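Local coordinates for protein flavin-dependent monooxygenase, oxygenase subunit HsaA (Mycobacterium tuberculosis, PDB 3AFF) that probably hydroxylates the phenolic ring of the secosteroid 3-HSA, using reduced flavin and molecular oxygen, as a step in cholesterol breakdown, at residues 10-13 / 14-18; 31-34 / 35-39; 83-86 / 87-91; 239-242 / 243-247. One frame throughout, in Å; residues are numbered along the deposited sequence.

Contact 1: residues 10-13 / 14-18; sequences QSVL and AAIDN
V12 and I16 meet one turn apart on helix 9-33, an i to i+4 pair in the N-terminal part of an acyl-CoA dehydrogenase-type fold. The I16 side chain traces the contact outward. Its CB lies 3.4 Å from L13 O, so the chain leaves the backbone beside a carbonyl of the preceding turn. CG1 is set beside the backbone N (chi1 -79°) and thereby comes near V12 O, 3.7 Å away. CD1, at the end of the branch, remains near that oxygen and also reaches CG1 of V12 at 3.9 Å, where the two side chains cross obliquely in a methyl-to-methyl touch. CG1 of V12 is available there because it is anti to its own backbone N. Both residues are buried, V12 against L52 and L61 and I16 against F49, while L13 turns to L67 and A71 of helix 65-76. On the same flank as L13, the exposed D17 forms a salt bridge with R74 of that helix. Four consecutive i to i+4 backbone bonds support the turn, accepted by Q10, S11, V12 and L13. In the third, I16 N donates to V12 O at 2.9 Å.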
loop_
_atom_site.group_PDB
_atom_site.type_symbol
_atom_site.label_atom_id
_atom_site.label_comp_id
_atom_site.label_asym_id
_atom_site.label_seq_id
_atom_site.Cartn_x
_atom_site.Cartn_y
_atom_site.Cartn_z
ATOM N N GLN A 10 28.277 -33.041 -24.583
ATOM C CA GLN A 10 28.734 -33.257 -23.196
ATOM C C GLN A 10 30.254 -33.398 -23.085
ATOM O O GLN A 10 30.875 -32.782 -22.227
ATOM C CB GLN A 10 27.960 -34.419 -22.543
ATOM C CG GLN A 10 26.420 -34.173 -22.421
ATOM C CD GLN A 10 25.582 -34.287 -23.758
ATOM O OE1 GLN A 10 25.963 -34.957 -24.757
ATOM N NE2 GLN A 10 24.410 -33.619 -23.751
ATOM N N SER A 11 30.908 -34.114 -24.006
ATOM C CA SER A 11 32.385 -34.219 -23.891
ATOM C C SER A 11 33.131 -32.960 -24.249
ATOM O O SER A 11 34.243 -32.736 -23.750
ATOM C CB SER A 11 32.957 -35.427 -24.640
ATOM O OG SER A 11 32.977 -35.227 -26.039
ATOM N N VAL A 12 32.549 -32.152 -25.160
ATOM C CA VAL A 12 33.112 -30.840 -25.463
ATOM C C VAL A 12 33.066 -30.024 -24.220
ATOM O O VAL A 12 34.077 -29.459 -23.814
ATOM C CB VAL A 12 32.392 -30.132 -26.677
ATOM C CG1 VAL A 12 33.002 -28.815 -26.961
ATOM C CG2 VAL A 12 32.528 -30.976 -27.909
ATOM N N LEU A 13 31.905 -29.962 -23.587
ATOM C CA LEU A 13 31.748 -29.154 -22.338
ATOM C C LEU A 13 32.809 -29.563 -21.275
ATOM O O LEU A 13 33.542 -28.724 -20.710
ATOM C CB LEU A 13 30.298 -29.314 -21.816
ATOM C CG LEU A 13 29.408 -28.137 -21.390
ATOM C CD1 LEU A 13 29.845 -26.795 -21.961
ATOM C CD2 LEU A 13 27.931 -28.369 -21.657
ATOM N N ALA A 14 32.912 -30.885 -21.054
ATOM C CA ALA A 14 33.949 -31.500 -20.201
ATOM C C ALA A 14 35.371 -31.032 -20.516
ATOM O O ALA A 14 36.111 -30.674 -19.613
ATOM C CB ALA A 14 33.856 -33.040 -20.311
ATOM N N ALA A 15 35.712 -31.007 -21.815
ATOM C CA ALA A 15 37.002 -30.551 -22.317
ATOM C C ALA A 15 37.269 -29.042 -22.200
ATOM O O ALA A 15 38.405 -28.611 -22.055
ATOM C CB ALA A 15 37.176 -31.023 -23.765
ATOM N N ILE A 16 36.225 -28.241 -22.306
ATOM C CA ILE A 16 36.302 -26.799 -22.002
ATOM C C ILE A 16 36.689 -26.573 -20.523
ATOM O O ILE A 16 37.546 -25.741 -20.197
ATOM C CB ILE A 16 34.955 -26.091 -22.413
ATOM C CG1 ILE A 16 34.962 -25.865 -23.944
ATOM C CG2 ILE A 16 34.795 -24.777 -21.693
ATOM C CD1 ILE A 16 33.603 -25.743 -24.586
ATOM N N ASP A 17 36.092 -27.356 -19.640
ATOM C CA ASP A 17 36.514 -27.349 -18.265
ATOM C C ASP A 17 38.025 -27.542 -18.091
ATOM O O ASP A 17 38.668 -26.804 -17.347
ATOM C CB ASP A 17 35.751 -28.420 -17.526
ATOM C CG ASP A 17 34.536 -27.875 -16.823
ATOM O OD1 ASP A 17 34.174 -26.668 -17.023
ATOM O OD2 ASP A 17 33.944 -28.656 -16.042
ATOM N N ASN A 18 38.614 -28.506 -18.803
ATOM C CA ASN A 18 40.056 -28.682 -18.734
ATOM C C ASN A 18 40.859 -27.493 -19.232
ATOM O O ASN A 18 42.019 -27.302 -18.814
ATOM C CB ASN A 18 40.479 -29.956 -19.429
ATOM C CG ASN A 18 40.114 -31.173 -18.627
ATOM O OD1 ASN A 18 39.468 -32.121 -19.128
ATOM N ND2 ASN A 18 40.479 -31.143 -17.350
#

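Contact 2: residues 31-34 / 35-39; sequences EDLR and RLPDE
L33 and R35 flank the turn where helix 9-33 ends, and the methyl groups of the leucine do most of the touching. CD2 stands 3.5 Å above the plane of the R35 guanidinium, over its centre; the closest atom is CZ, 3.6 Å from CD2. The cationic plane thus lies flat against an aliphatic group. CD1, the other branch, is 3.5 Å from R35 O and 3.7 Å from P37 CA, so a single leucine bridges the arginine and the start of the next helix. Its CB is likewise close to R35 O, at 3.4 Å.

The guanidinium arrives there because CG of R35 sits between its backbone N and carbonyl carbon (chi1 86°), after which the chain is extended from CG to NE. The sharp change of direction comes from R34, whose phi is positive at 74°, the first residue to depart from helical angles. The R34 side chain runs roughly alongside that of R35, its guanidinium apart from it, to a salt bridge with D180 and a hydrogen bond to W182 O. L36 O accepts from H147 NE2.

With P37 at the N-cap of helix 38-47, the whole is a tight interhelical turn, a positive-phi residue ending one helix and a proline N-cap opening the next, in the helical N-terminal region of an acyl-CoA dehydrogenase-type fold.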
loop_
_atom_site.group_PDB
_atom_site.type_symbol
_atom_site.label_atom_id
_atom_site.label_comp_id
_atom_site.label_asym_id
_atom_site.label_seq_id
_atom_site.Cartn_x
_atom_site.Cartn_y
_atom_site.Cartn_z
ATOM N N GLU A 31 44.080 -9.348 -22.808
ATOM C CA GLU A 31 43.936 -7.887 -22.814
ATOM C C GLU A 31 45.071 -7.141 -23.505
ATOM O O GLU A 31 44.829 -6.212 -24.284
ATOM C CB GLU A 31 43.820 -7.348 -21.398
ATOM C CG GLU A 31 42.466 -7.557 -20.726
ATOM C CD GLU A 31 42.392 -6.800 -19.392
ATOM O OE1 GLU A 31 43.251 -7.091 -18.511
ATOM O OE2 GLU A 31 41.512 -5.915 -19.232
ATOM N N ASP A 32 46.315 -7.532 -23.223
ATOM C CA ASP A 32 47.485 -6.863 -23.812
ATOM C C ASP A 32 47.584 -7.020 -25.327
ATOM O O ASP A 32 47.986 -6.075 -26.028
ATOM C CB ASP A 32 48.783 -7.355 -23.127
ATOM C CG ASP A 32 48.902 -6.878 -21.663
ATOM O OD1 ASP A 32 48.086 -6.010 -21.228
ATOM O OD2 ASP A 32 49.813 -7.385 -20.945
ATOM N N LEU A 33 47.217 -8.214 -25.817
ATOM C CA LEU A 33 47.171 -8.501 -27.246
ATOM C C LEU A 33 46.075 -7.698 -27.943
ATOM O O LEU A 33 46.249 -7.277 -29.100
ATOM C CB LEU A 33 46.935 -10.008 -27.496
ATOM C CG LEU A 33 47.833 -10.795 -28.481
ATOM C CD1 LEU A 33 47.113 -12.009 -29.065
ATOM C CD2 LEU A 33 48.460 -9.953 -29.589
ATOM N N ARG A 34 44.958 -7.482 -27.245
ATOM C CA ARG A 34 43.785 -6.761 -27.784
ATOM C C ARG A 34 43.000 -7.599 -28.780
ATOM O O ARG A 34 42.288 -7.050 -29.638
ATOM C CB ARG A 34 44.152 -5.382 -28.395
ATOM C CG ARG A 34 44.861 -4.400 -27.382
ATOM C CD ARG A 34 45.228 -3.023 -27.983
ATOM N NE ARG A 34 46.059 -3.155 -29.194
ATOM C CZ ARG A 34 45.624 -3.082 -30.460
ATOM N NH1 ARG A 34 44.343 -2.852 -30.751
ATOM N NH2 ARG A 34 46.487 -3.242 -31.452
ATOM N N ARG A 35 43.142 -8.913 -28.660
ATOM C CA ARG A 35 42.512 -9.887 -29.529
ATOM C C ARG A 35 42.890 -11.221 -28.904
ATOM O O ARG A 35 43.831 -11.272 -28.136
ATOM C CB ARG A 35 43.026 -9.755 -30.963
ATOM C CG ARG A 35 44.273 -10.522 -31.216
ATOM C CD ARG A 35 44.774 -10.400 -32.614
ATOM N NE ARG A 35 46.046 -11.105 -32.734
ATOM C CZ ARG A 35 47.235 -10.513 -32.924
ATOM N NH1 ARG A 35 47.339 -9.176 -33.072
ATOM N NH2 ARG A 35 48.334 -11.271 -33.005
ATOM N N LEU A 36 42.150 -12.292 -29.179
ATOM C CA LEU A 36 42.468 -13.600 -28.617
ATOM C C LEU A 36 43.787 -14.187 -29.139
ATOM O O LEU A 36 44.064 -14.149 -30.352
ATOM C CB LEU A 36 41.307 -14.576 -28.837
ATOM C CG LEU A 36 40.264 -14.848 -27.728
ATOM C CD1 LEU A 36 39.915 -13.631 -26.857
ATOM C CD2 LEU A 36 39.024 -15.583 -28.254
ATOM N N PRO A 37 44.611 -14.754 -28.218
ATOM C CA PRO A 37 45.840 -15.426 -28.627
ATOM C C PRO A 37 45.514 -16.615 -29.529
ATOM O O PRO A 37 44.524 -17.295 -29.297
ATOM C CB PRO A 37 46.462 -15.895 -27.275
ATOM C CG PRO A 37 45.796 -14.978 -26.222
ATOM C CD PRO A 37 44.413 -14.789 -26.750
ATOM N N ASP A 38 46.309 -16.828 -30.575
ATOM C CA ASP A 38 46.104 -17.976 -31.462
ATOM C C ASP A 38 45.933 -19.256 -30.658
ATOM O O ASP A 38 45.109 -20.090 -31.011
ATOM C CB ASP A 38 47.251 -18.132 -32.461
ATOM C CG ASP A 38 47.319 -16.983 -33.469
ATOM O OD1 ASP A 38 46.293 -16.284 -33.688
ATOM O OD2 ASP A 38 48.417 -16.768 -34.045
ATOM N N GLU A 39 46.707 -19.387 -29.576
ATOM C CA GLU A 39 46.719 -20.561 -28.708
ATOM C C GLU A 39 45.337 -20.860 -28.130
ATOM O O GLU A 39 44.943 -22.029 -28.025
ATOM C CB GLU A 39 47.758 -20.397 -27.575
ATOM C CG GLU A 39 47.877 -21.608 -26.604
ATOM C CD GLU A 39 49.179 -21.623 -25.719
ATOM O OE1 GLU A 39 49.541 -22.743 -25.190
ATOM O OE2 GLU A 39 49.825 -20.527 -25.560
#

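Contact 3: residues 83-86 / 87-91; sequences GWVS and SIVGV
I88 lays its terminal methyl on the indole of W84, and this is the tight part of the contact. CD1 stands 3.2 Å above the ring plane, offset toward the rim, and its distance to the centroid of the five-membered ring is 3.6 Å, 27° off the normal, a CH-pi contact over the face. The closest atom is NE1, 3.3 Å from CD1. That nitrogen still donates to S143 OG, so the ring is held on its face by the methyl and at its N-H by the serine. By similarity, W84 and S143 probably belong to the FMN site. CG of W84 is anti to the backbone N (chi1 -175°), which swings the ring away from the axis to where I88 can cover it.

The V85 and V89 pair is simpler: the side chains lie alongside each other, pointing the same way, with CG1 of V85 3.7 Å from CG2 of V89. The serine hydroxyls, by contrast, make no contact across the turn: S86 OG bonds T82 O and S87 OG bonds T240 O. This side is not open to solvent, for all the touching residues are buried.

Four i to i+4 backbone bonds run beneath, the shortest from V89 N to V85 O at 2.8 Å. Around helix 80-96, T240 and I241 of helix 233-259 cover I88, L75 and T72 of helix 65-76 pack on S86 and S87 respectively, and L36 meets V85.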
loop_
_atom_site.group_PDB
_atom_site.type_symbol
_atom_site.label_atom_id
_atom_site.label_comp_id
_atom_site.label_asym_id
_atom_site.label_seq_id
_atom_site.Cartn_x
_atom_site.Cartn_y
_atom_site.Cartn_z
ATOM N N GLY A 83 35.332 -15.543 -23.430
ATOM C CA GLY A 83 33.923 -15.976 -23.408
ATOM C C GLY A 83 33.070 -15.153 -24.385
ATOM O O GLY A 83 32.202 -15.709 -25.080
ATOM N N TRP A 84 33.281 -13.820 -24.401
ATOM C CA TRP A 84 32.593 -12.936 -25.351
ATOM C C TRP A 84 32.807 -13.333 -26.836
ATOM O O TRP A 84 31.839 -13.492 -27.577
ATOM C CB TRP A 84 33.071 -11.526 -25.163
ATOM C CG TRP A 84 32.382 -10.451 -25.991
ATOM C CD1 TRP A 84 32.803 -9.927 -27.223
ATOM C CD2 TRP A 84 31.242 -9.689 -25.605
ATOM N NE1 TRP A 84 31.968 -8.895 -27.603
ATOM C CE2 TRP A 84 30.988 -8.749 -26.645
ATOM C CE3 TRP A 84 30.368 -9.727 -24.478
ATOM C CZ2 TRP A 84 29.930 -7.860 -26.582
ATOM C CZ3 TRP A 84 29.328 -8.857 -24.420
ATOM C CH2 TRP A 84 29.100 -7.924 -25.461
ATOM N N VAL A 85 34.068 -13.416 -27.274
ATOM C CA VAL A 85 34.408 -13.808 -28.654
ATOM C C VAL A 85 33.939 -15.207 -28.963
ATOM O O VAL A 85 33.390 -15.470 -30.068
ATOM C CB VAL A 85 35.948 -13.716 -28.943
ATOM C CG1 VAL A 85 36.231 -14.184 -30.373
ATOM C CG2 VAL A 85 36.419 -12.271 -28.842
ATOM N N SER A 86 34.097 -16.117 -28.004
ATOM C CA SER A 86 33.652 -17.508 -28.232
ATOM C C SER A 86 32.165 -17.601 -28.508
ATOM O O SER A 86 31.719 -18.290 -29.425
ATOM C CB SER A 86 34.063 -18.468 -27.075
ATOM O OG SER A 86 35.468 -18.441 -26.882
ATOM N N SER A 87 31.374 -16.949 -27.666
ATOM C CA SER A 87 29.959 -16.939 -27.885
ATOM C C SER A 87 29.587 -16.418 -29.305
ATOM O O SER A 87 28.799 -17.033 -29.986
ATOM C CB SER A 87 29.305 -16.043 -26.842
ATOM O OG SER A 87 27.898 -16.226 -26.808
ATOM N N ILE A 88 30.108 -15.243 -29.659
ATOM C CA ILE A 88 29.735 -14.517 -30.864
ATOM C C ILE A 88 30.229 -15.294 -32.116
ATOM O O ILE A 88 29.458 -15.592 -32.998
ATOM C CB ILE A 88 30.379 -13.116 -30.809
ATOM C CG1 ILE A 88 29.598 -12.276 -29.823
ATOM C CG2 ILE A 88 30.335 -12.480 -32.206
ATOM C CD1 ILE A 88 30.195 -10.873 -29.553
ATOM N N VAL A 89 31.504 -15.636 -32.158
ATOM C CA VAL A 89 32.042 -16.443 -33.263
ATOM C C VAL A 89 31.357 -17.833 -33.336
ATOM O O VAL A 89 31.000 -18.254 -34.424
ATOM C CB VAL A 89 33.612 -16.415 -33.292
ATOM C CG1 VAL A 89 34.232 -17.187 -34.564
ATOM C CG2 VAL A 89 34.059 -14.964 -33.306
ATOM N N GLY A 90 31.120 -18.544 -32.207
ATOM C CA GLY A 90 30.383 -19.823 -32.312
ATOM C C GLY A 90 28.944 -19.811 -32.787
ATOM O O GLY A 90 28.517 -20.713 -33.495
ATOM N N VAL A 91 28.170 -18.800 -32.394
ATOM C CA VAL A 91 26.787 -18.706 -32.768
ATOM C C VAL A 91 26.695 -18.299 -34.256
ATOM O O VAL A 91 25.682 -18.539 -34.945
ATOM C CB VAL A 91 26.008 -17.727 -31.832
ATOM C CG1 VAL A 91 26.196 -16.259 -32.267
ATOM C CG2 VAL A 91 24.551 -17.991 -31.942
#

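Contact 4: residues 239-242 / 243-247; sequences TTIS and APIVG
Between T239-S242 and A243-G247 the helical bonding is interrupted at P244, whose N has no hydrogen to give, and helix 233-259 kinks there. A243 N donates to T239 O at 2.9 Å and V246 N to S242 O at 2.8 Å, both nearly straight, at 169° and 171°. The bond from I245 N to I241 O, at 3.3 Å, is weak, as might be expected beside the proline.

In place of an N-H, the pyrrolidine ring presents its carbons to the preceding turn. CD of P244 lies 3.0 Å from T240 O and CG lies 3.2 Å from I241 O, so CD and CG rest against both carbonyl oxygens. T240 O, which lacks the usual amide partner, probably accepts a hydrogen bond from S87 OG of helix 80-96 instead.

One turn on, I241 and I245, an i to i+4 pair, touch at a slant, with CG2 of I241 3.8 Å from CD1 of I245. With CG1 of I241 beside the backbone N (chi1 -75°), CG2 is left anti to it and meets I245. CD1 of I245 also rests near I241 O. V246 turns CG2 onto S242 O at 3.2 Å.

Outward, T239 OG1 is hydrogen-bonded to T235 O and Q326 OE1, A243 and V246 pack on W294 of helix 286-309, and I245 lies on T330 and I334 of helix 316-342. The arrangement is a proline kink within the C-terminal helical bundle of an acyl-CoA dehydrogenase-type fold, with I241 about 4 Å, side chain to side chain, from A369 of the FMN site assigned by similarity.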
loop_
_atom_site.group_PDB
_atom_site.type_symbol
_atom_site.label_atom_id
_atom_site.label_comp_id
_atom_site.label_asym_id
_atom_site.label_seq_id
_atom_site.Cartn_x
_atom_site.Cartn_y
_atom_site.Cartn_z
ATOM N N THR A 239 20.979 -13.469 -26.381
ATOM C CA THR A 239 21.572 -14.421 -25.428
ATOM C C THR A 239 23.028 -14.580 -25.692
ATOM O O THR A 239 23.810 -14.796 -24.772
ATOM C CB THR A 239 20.834 -15.802 -25.427
ATOM O OG1 THR A 239 19.463 -15.579 -25.208
ATOM C CG2 THR A 239 21.331 -16.734 -24.330
ATOM N N THR A 240 23.449 -14.437 -26.939
ATOM C CA THR A 240 24.882 -14.518 -27.291
ATOM C C THR A 240 25.758 -13.609 -26.464
ATOM O O THR A 240 26.894 -13.989 -26.132
ATOM C CB THR A 240 25.128 -14.187 -28.858
ATOM O OG1 THR A 240 26.492 -14.269 -29.235
ATOM C CG2 THR A 240 24.678 -12.733 -29.230
ATOM N N ILE A 241 25.213 -12.424 -26.163
ATOM C CA ILE A 241 25.821 -11.327 -25.388
ATOM C C ILE A 241 25.562 -11.498 -23.850
ATOM O O ILE A 241 26.477 -11.384 -23.049
ATOM C CB ILE A 241 25.169 -9.935 -25.930
ATOM C CG1 ILE A 241 25.756 -9.594 -27.278
ATOM C CG2 ILE A 241 25.437 -8.717 -25.061
ATOM C CD1 ILE A 241 27.047 -10.293 -27.570
ATOM N N SER A 242 24.310 -11.773 -23.491
ATOM C CA SER A 242 23.923 -11.864 -22.099
ATOM C C SER A 242 24.586 -13.045 -21.384
ATOM O O SER A 242 24.951 -12.898 -20.204
ATOM C CB SER A 242 22.425 -11.954 -21.951
ATOM O OG SER A 242 21.796 -10.797 -22.527
ATOM N N ALA A 243 24.698 -14.205 -22.051
ATOM C CA ALA A 243 25.358 -15.317 -21.410
ATOM C C ALA A 243 26.804 -15.085 -20.939
ATOM O O ALA A 243 27.125 -15.419 -19.785
ATOM C CB ALA A 243 25.205 -16.568 -22.170
ATOM N N PRO A 244 27.713 -14.585 -21.804
ATOM C CA PRO A 244 29.010 -14.341 -21.260
ATOM C C PRO A 244 29.046 -13.196 -20.226
ATOM O O PRO A 244 29.923 -13.197 -19.357
ATOM C CB PRO A 244 29.851 -14.038 -22.514
ATOM C CG PRO A 244 28.875 -13.512 -23.466
ATOM C CD PRO A 244 27.717 -14.386 -23.264
ATOM N N ILE A 245 28.130 -12.229 -20.320
ATOM C CA ILE A 245 28.072 -11.168 -19.296
ATOM C C ILE A 245 27.707 -11.849 -17.983
ATOM O O ILE A 245 28.317 -11.566 -16.951
ATOM C CB ILE A 245 27.045 -10.037 -19.656
ATOM C CG1 ILE A 245 27.605 -9.152 -20.799
ATOM C CG2 ILE A 245 26.700 -9.182 -18.457
ATOM C CD1 ILE A 245 26.535 -8.342 -21.458
ATOM N N VAL A 246 26.702 -12.720 -17.999
ATOM C CA VAL A 246 26.434 -13.472 -16.777
ATOM C C VAL A 246 27.669 -14.255 -16.234
ATOM O O VAL A 246 28.016 -14.097 -15.068
ATOM C CB VAL A 246 25.188 -14.324 -16.833
ATOM C CG1 VAL A 246 24.922 -14.894 -15.395
ATOM C CG2 VAL A 246 23.971 -13.468 -17.251
ATOM N N GLY A 247 28.335 -15.056 -17.074
ATOM C CA GLY A 247 29.623 -15.701 -16.701
ATOM C C GLY A 247 30.638 -14.717 -16.123
ATOM O O GLY A 247 31.381 -15.038 -15.167
#

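Each contact joins two adjoining segments, so none closes a long loop; they follow in series, without nesting or crossing. Contact 1 lies near the start of helix 9-33 and contact 2 at its end, their centres about 22 Å apart, so helix 9-33 runs from contact 1 to the first half of contact 2. From the turn of contact 2 the chain goes on through helices 38-47 and 65-76 to contact 3 on helix 80-96, where L36 CD2 comes within 3.7 Å of V85 CB. Contact 4, far later in sequence, falls in the C-terminal helical region yet touches contact 3, their centres about 10 Å apart. I88 CD1 and I241 CD1 meet at 3.8 Å, tying the N- and C-terminal helical parts together beside the probable flavin site.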